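Local coordinates for uncharacterized protein ABO_0056 (Alcanivorax borkumensis, PDB 3H35), which is of unknown function but belongs to the Abi-alpha (DUF4393) family, named for abortive infection, and may act in phage defence, at residues R84-R90 against L155-E160. Residues are numbered along the deposited sequence.
With EDO (1,2-ethanediol), chain D.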
ATOM      1  N   ARG A  84     -15.928   2.191 -10.903  1.00 42.02           N
ATOM      2  CA  ARG A  84     -14.978   3.086 -10.224  1.00 42.08           C
ATOM      3  C   ARG A  84     -13.489   2.808 -10.486  1.00 41.33           C
ATOM      4  O   ARG A  84     -12.690   3.748 -10.500  1.00 41.46           O
ATOM      5  CB  ARG A  84     -15.219   3.039  -8.714  1.00 42.96           C
ATOM      6  CG  ARG A  84     -16.577   3.571  -8.264  1.00 44.45           C
ATOM      7  CD  ARG A  84     -16.600   5.057  -8.339  1.00 46.87           C
ATOM      8  NE  ARG A  84     -17.786   5.628  -7.726  1.00 47.39           N
ATOM      9  CZ  ARG A  84     -18.072   6.931  -7.732  1.00 47.52           C
ATOM     10  NH1 ARG A  84     -17.248   7.804  -8.319  1.00 46.03           N
ATOM     11  NH2 ARG A  84     -19.184   7.366  -7.124  1.00 47.47           N
ATOM     12  N   GLY A  85     -13.115   1.537 -10.692  1.00 39.94           N
ATOM     13  CA  GLY A  85     -11.713   1.165 -10.790  1.00 38.26           C
ATOM     14  C   GLY A  85     -10.962   1.420  -9.494  1.00 37.68           C
ATOM     15  O   GLY A  85     -11.458   1.114  -8.406  1.00 37.92           O
ATOM     16  N   GLU A  86      -9.783   2.013  -9.587  0.70 37.47           N
ATOM     17  CA  GLU A  86      -8.923   2.145  -8.406  0.70 37.52           C
ATOM     18  C   GLU A  86      -8.852   3.555  -7.816  0.70 35.51           C
ATOM     19  O   GLU A  86      -9.055   4.552  -8.500  0.70 34.01           O
ATOM     20  CB  GLU A  86      -7.511   1.647  -8.732  0.70 38.40           C
ATOM     21  CG  GLU A  86      -7.343   0.118  -8.569  0.70 42.80           C
ATOM     22  CD  GLU A  86      -5.939  -0.358  -8.960  0.70 49.72           C
ATOM     23  OE1 GLU A  86      -5.197   0.452  -9.602  0.70 51.24           O
ATOM     24  OE2 GLU A  86      -5.585  -1.534  -8.622  0.70 51.73           O
ATOM     25  N   VAL A  87      -8.506   3.607  -6.538  1.00 34.45           N
ATOM     26  CA  VAL A  87      -8.348   4.873  -5.805  1.00 33.86           C
ATOM     27  C   VAL A  87      -7.046   5.558  -6.252  1.00 33.07           C
ATOM     28  O   VAL A  87      -5.982   4.956  -6.195  1.00 32.39           O
ATOM     29  CB  VAL A  87      -8.299   4.643  -4.271  1.00 34.16           C
ATOM     30  CG1 VAL A  87      -7.733   5.862  -3.583  1.00 33.18           C
ATOM     31  CG2 VAL A  87      -9.684   4.240  -3.719  1.00 33.37           C
ATOM     32  N   LEU A  88      -7.115   6.809  -6.686  1.00 31.47           N
ATOM     33  CA  LEU A  88      -5.918   7.505  -7.133  1.00 31.22           C
ATOM     34  C   LEU A  88      -5.412   8.572  -6.191  1.00 31.03           C
ATOM     35  O   LEU A  88      -4.249   8.852  -6.207  1.00 31.91           O
ATOM     36  CB  LEU A  88      -6.145   8.155  -8.493  1.00 31.91           C
ATOM     37  CG  LEU A  88      -6.345   7.169  -9.634  1.00 34.78           C
ATOM     38  CD1 LEU A  88      -6.465   7.893 -10.956  1.00 38.71           C
ATOM     39  CD2 LEU A  88      -5.201   6.153  -9.672  1.00 35.94           C
ATOM     40  N   TYR A  89      -6.290   9.207  -5.413  1.00 29.48           N
ATOM     41  CA  TYR A  89      -5.963  10.423  -4.732  1.00 28.30           C
ATOM     42  C   TYR A  89      -7.041  10.646  -3.709  1.00 27.63           C
ATOM     43  O   TYR A  89      -8.193  10.339  -3.958  1.00 25.68           O
ATOM     44  CB  TYR A  89      -5.963  11.609  -5.716  1.00 27.87           C
ATOM     45  CG  TYR A  89      -5.461  12.943  -5.161  1.00 28.82           C
ATOM     46  CD1 TYR A  89      -4.122  13.265  -5.227  1.00 27.94           C
ATOM     47  CD2 TYR A  89      -6.342  13.923  -4.648  1.00 29.85           C
ATOM     48  CE1 TYR A  89      -3.656  14.465  -4.779  1.00 28.10           C
ATOM     49  CE2 TYR A  89      -5.850  15.149  -4.173  1.00 29.37           C
ATOM     50  CZ  TYR A  89      -4.511  15.388  -4.268  1.00 29.64           C
ATOM     51  OH  TYR A  89      -3.950  16.571  -3.838  1.00 39.17           O
ATOM     52  N   ARG A  90      -6.660  11.157  -2.558  1.00 27.32           N
ATOM     53  CA  ARG A  90      -7.615  11.421  -1.509  1.00 28.84           C
ATOM     54  C   ARG A  90      -7.349  12.771  -0.884  1.00 28.28           C
ATOM     55  O   ARG A  90      -6.205  13.178  -0.782  1.00 29.16           O
ATOM     56  CB  ARG A  90      -7.625  10.321  -0.476  1.00 29.15           C
ATOM     57  CG  ARG A  90      -8.393   9.129  -0.958  1.00 32.56           C
ATOM     58  CD  ARG A  90      -8.515   8.007   0.059  1.00 34.88           C
ATOM     59  NE  ARG A  90      -9.746   7.248  -0.199  1.00 36.44           N
ATOM     60  CZ  ARG A  90      -9.874   5.934  -0.111  1.00 34.90           C
ATOM     61  NH1 ARG A  90      -8.831   5.165   0.194  1.00 36.32           N
ATOM     62  NH2 ARG A  90     -11.052   5.384  -0.365  1.00 34.01           N
ATOM     63  N   LEU A 155     -12.190   9.694 -14.726  1.00 26.22           N
ATOM     64  CA  LEU A 155     -11.924   9.979 -13.301  1.00 26.27           C
ATOM     65  C   LEU A 155     -13.163  10.546 -12.630  1.00 26.41           C
ATOM     66  O   LEU A 155     -13.788  11.471 -13.145  1.00 24.31           O
ATOM     67  CB  LEU A 155     -10.824  11.042 -13.178  1.00 25.93           C
ATOM     68  CG  LEU A 155     -10.162  11.264 -11.838  1.00 27.11           C
ATOM     69  CD1 LEU A 155      -9.226  10.085 -11.512  1.00 28.93           C
ATOM     70  CD2 LEU A 155      -9.377  12.589 -11.829  1.00 26.12           C
ATOM     71  N   SER A 156     -13.495  10.029 -11.465  1.00 27.02           N
ATOM     72  CA  SER A 156     -14.630  10.578 -10.731  1.00 27.03           C
ATOM     73  C   SER A 156     -14.307  10.872  -9.281  1.00 27.26           C
ATOM     74  O   SER A 156     -13.493  10.158  -8.629  1.00 27.55           O
ATOM     75  CB  SER A 156     -15.844   9.628 -10.807  1.00 26.45           C
ATOM     76  OG  SER A 156     -15.494   8.347 -10.338  1.00 25.37           O
ATOM     77  N   ILE A 157     -14.991  11.887  -8.773  1.00 27.35           N
ATOM     78  CA  ILE A 157     -14.976  12.202  -7.350  1.00 27.69           C
ATOM     79  C   ILE A 157     -16.027  11.371  -6.695  1.00 28.24           C
ATOM     80  O   ILE A 157     -17.162  11.323  -7.154  1.00 27.85           O
ATOM     81  CB  ILE A 157     -15.379  13.636  -7.044  1.00 27.75           C
ATOM     82  CG1 ILE A 157     -14.451  14.616  -7.768  1.00 28.57           C
ATOM     83  CG2 ILE A 157     -15.341  13.866  -5.506  1.00 27.27           C
ATOM     84  CD1 ILE A 157     -14.745  16.088  -7.535  1.00 27.97           C
ATOM     85  N   ARG A 158     -15.661  10.744  -5.593  1.00 28.60           N
ATOM     86  CA  ARG A 158     -16.631  10.125  -4.740  1.00 29.21           C
ATOM     87  C   ARG A 158     -16.506  10.674  -3.347  1.00 28.83           C
ATOM     88  O   ARG A 158     -15.410  10.689  -2.783  1.00 28.59           O
ATOM     89  CB  ARG A 158     -16.461   8.614  -4.709  1.00 29.34           C
ATOM     90  CG  ARG A 158     -17.583   7.933  -3.979  1.00 31.62           C
ATOM     91  CD  ARG A 158     -17.526   6.406  -4.176  1.00 37.09           C
ATOM     92  NE  ARG A 158     -18.712   5.727  -3.635  1.00 39.58           N
ATOM     93  CZ  ARG A 158     -18.770   5.104  -2.453  1.00 42.77           C
ATOM     94  NH1 ARG A 158     -19.898   4.512  -2.065  1.00 43.19           N
ATOM     95  NH2 ARG A 158     -17.715   5.052  -1.653  1.00 42.49           N
ATOM     96  N   ARG A 159     -17.636  11.117  -2.806  1.00 28.32           N
ATOM     97  CA  ARG A 159     -17.713  11.600  -1.456  1.00 29.01           C
ATOM     98  C   ARG A 159     -17.777  10.423  -0.485  1.00 28.81           C
ATOM     99  O   ARG A 159     -18.648   9.576  -0.551  1.00 28.39           O
ATOM    100  CB  ARG A 159     -18.910  12.512  -1.258  1.00 29.05           C
ATOM    101  CG  ARG A 159     -18.827  13.837  -2.020  1.00 30.03           C
ATOM    102  CD  ARG A 159     -20.165  14.532  -1.963  1.00 32.72           C
ATOM    103  NE  ARG A 159     -20.091  15.918  -2.387  1.00 34.40           N
ATOM    104  CZ  ARG A 159     -21.089  16.777  -2.271  1.00 34.99           C
ATOM    105  NH1 ARG A 159     -22.254  16.396  -1.744  1.00 37.82           N
ATOM    106  NH2 ARG A 159     -20.913  18.026  -2.653  1.00 35.85           N
ATOM    107  N   GLU A 160     -16.814  10.403   0.426  1.00 28.46           N
ATOM    108  CA  GLU A 160     -16.686   9.335   1.390  1.00 28.24           C
ATOM    109  C   GLU A 160     -16.438   9.932   2.794  1.00 27.56           C
ATOM    110  O   GLU A 160     -16.428  11.157   2.987  1.00 27.20           O
ATOM    111  CB  GLU A 160     -15.564   8.395   0.935  1.00 27.78           C
ATOM    112  CG  GLU A 160     -15.852   7.733  -0.436  1.00 29.09           C
ATOM    113  CD  GLU A 160     -14.774   6.766  -0.894  1.00 29.14           C
ATOM    114  OE1 GLU A 160     -13.588   6.930  -0.527  1.00 30.12           O
ATOM    115  OE2 GLU A 160     -15.122   5.832  -1.637  1.00 31.23           O
TER
HETATM  116  C1  EDO D 184      -4.923   7.709  -1.037  1.00 54.35           C
HETATM  117  O1  EDO D 184      -4.037   7.996  -2.132  1.00 54.43           O
HETATM  118  C2  EDO D 184      -5.006   6.229  -0.731  1.00 51.78           C
HETATM  119  O2  EDO D 184      -6.322   5.948  -0.283  1.00 49.95           O
HETATM  120  O   HOH W   1     -21.124   5.681  -5.177  1.00 51.75           O
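Two arginines of like charge meet here: R84 NH2 lies 3.9 Å from R158 NE. A shared water eases this by accepting hydrogen bonds from both, 3.2 Å from R84 NH2 and 2.9 Å from R158 NE. R158 is also balanced by salt bridges to E160 and, through NH1, to D123. R158 CD lies over one face of the R84 guanidinium, 3.5 Å from R84 NH2. R84 NH1 also gives a weak hydrogen bond to S156 OG (2.7 Å); S156 OG is bonded to G79 O as well.

E160 links R90 and R158 in a salt-bridge network. E160 OE1 bonds R90 NH2 (3.0 Å), and E160 OE2 bonds R158 NH2 (2.7 Å). T75 and Y77 add hydrogen bonds to E160. R90 NH1 also binds ethanediol O2 (2.7 Å), probably from the crystallisation liquor, and R90 NH2 forms a salt bridge with E86 of a neighbouring subunit.

L88 CD1 touches L155 CD1 at 3.6 Å. L88 and Y89 form a classic beta bulge opposite L76.

The segments are not paired directly. Strand 71-77 runs between strands 87-91 and 156-164, antiparallel to both, so side chains make the contact across it. Helix 139-151 packs on L155, I157 and Y89, while strand 119-123 borders 156-164 on its other side.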